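Local coordinates for protein Niban 2 (PDB 7CTP) that may suppress apoptosis and may promote melanoma cell invasion in vitro, at residues 89-92 with 96-99. Sequence-based numbering, arbitrary orientation.
Sequences SLVP and GLVL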
loop_
_atom_site.group_PDB
_atom_site.type_symbol
_atom_site.label_atom_id
_atom_site.label_comp_id
_atom_site.label_asym_id
_atom_site.label_seq_id
_atom_site.Cartn_x
_atom_site.Cartn_y
_atom_site.Cartn_z
ATOM N N SER A 89 3.117 23.688 -10.558
ATOM C CA SER A 89 2.790 22.359 -10.066
ATOM C C SER A 89 2.560 22.441 -8.565
ATOM O O SER A 89 3.388 22.994 -7.837
ATOM C CB SER A 89 3.912 21.374 -10.399
ATOM O OG SER A 89 3.851 20.233 -9.567
ATOM N N LEU A 90 1.433 21.900 -8.108
ATOM C CA LEU A 90 0.997 22.054 -6.728
ATOM C C LEU A 90 0.608 20.697 -6.167
ATOM O O LEU A 90 -0.066 19.913 -6.843
ATOM C CB LEU A 90 -0.189 23.027 -6.638
ATOM C CG LEU A 90 -0.669 23.552 -5.280
ATOM C CD1 LEU A 90 -1.380 24.869 -5.480
ATOM C CD2 LEU A 90 -1.597 22.570 -4.582
ATOM N N VAL A 91 1.023 20.430 -4.935
ATOM C CA VAL A 91 0.619 19.217 -4.230
ATOM C C VAL A 91 -0.326 19.599 -3.096
ATOM O O VAL A 91 0.127 20.114 -2.066
ATOM C CB VAL A 91 1.827 18.445 -3.687
ATOM C CG1 VAL A 91 1.349 17.254 -2.861
ATOM C CG2 VAL A 91 2.713 17.977 -4.838
ATOM N N PRO A 92 -1.628 19.358 -3.232
ATOM C CA PRO A 92 -2.565 19.708 -2.154
ATOM C C PRO A 92 -2.447 18.811 -0.935
ATOM O O PRO A 92 -1.648 17.871 -0.903
ATOM C CB PRO A 92 -3.942 19.543 -2.813
ATOM C CG PRO A 92 -3.694 19.427 -4.280
ATOM C CD PRO A 92 -2.326 18.834 -4.417
ATOM N N GLY A 96 -2.453 14.752 -4.236
ATOM C CA GLY A 96 -2.545 14.796 -5.678
ATOM C C GLY A 96 -1.442 15.659 -6.255
ATOM O O GLY A 96 -0.799 16.441 -5.556
ATOM N N LEU A 97 -1.173 15.486 -7.541
ATOM C CA LEU A 97 -0.231 16.347 -8.246
ATOM C C LEU A 97 -1.043 17.169 -9.239
ATOM O O LEU A 97 -1.617 16.617 -10.184
ATOM C CB LEU A 97 0.860 15.526 -8.933
ATOM C CG LEU A 97 1.841 16.296 -9.813
ATOM C CD1 LEU A 97 2.566 17.373 -9.003
ATOM C CD2 LEU A 97 2.825 15.347 -10.462
ATOM N N VAL A 98 -1.103 18.483 -9.021
ATOM C CA VAL A 98 -1.988 19.375 -9.764
ATOM C C VAL A 98 -1.146 20.339 -10.585
ATOM O O VAL A 98 -0.302 21.057 -10.037
ATOM C CB VAL A 98 -2.929 20.135 -8.818
ATOM C CG1 VAL A 98 -3.938 20.904 -9.613
ATOM C CG2 VAL A 98 -3.617 19.160 -7.881
ATOM N N LEU A 99 -1.385 20.368 -11.895
ATOM C CA LEU A 99 -0.602 21.172 -12.828
ATOM C C LEU A 99 -1.474 22.276 -13.424
ATOM O O LEU A 99 -2.519 21.992 -14.022
ATOM C CB LEU A 99 -0.021 20.293 -13.933
ATOM C CG LEU A 99 0.722 19.032 -13.473
ATOM C CD1 LEU A 99 1.168 18.195 -14.665
ATOM C CD2 LEU A 99 1.913 19.407 -12.617
#
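Val-98 O accepts a hydrogen bond from Leu-90 N at 2.7 Å, with an N-H...O angle of 158°, and a CA-H...O contact from Ser-89, whose CA lies 3.4 Å away. Val-98 N returns a bond to Leu-90 O at 2.8 Å, and the two N-H...O bonds together mark Leu-90 and Val-98 as an antiparallel hydrogen-bonded pair; Ser-89 with Leu-99 is the adjacent non-hydrogen-bonded one. At the turn end, Pro-92 has no N-H to offer Gly-96 O; instead its CD sits 3.1 Å from that oxygen, which also takes a CA-H contact from Val-91 but is buried without a hydrogen-bond partner. The two segments form the turn-proximal end of the hairpin 84-91/97-100, in the antiparallel sheet of the PH domain. On the face of Leu-90 and Val-98, Val-98 CG2, which its first torsion sets beside the backbone N, reaches Pro-92 CG at 3.6 Å as the two side chains cross obliquely. The helix 176-194 packs against the other face, Trp-182 on Ser-89 and Leu-186 on Leu-97. There Ser-89 turns OG away from its own N (chi1 160°), against Leu-97 CD1 at 3.2 Å, a buried hydroxyl among methyls with no hydrogen-bond partner in the model, while Leu-99 CD2 approaches Ser-89 CB at 3.6 Å.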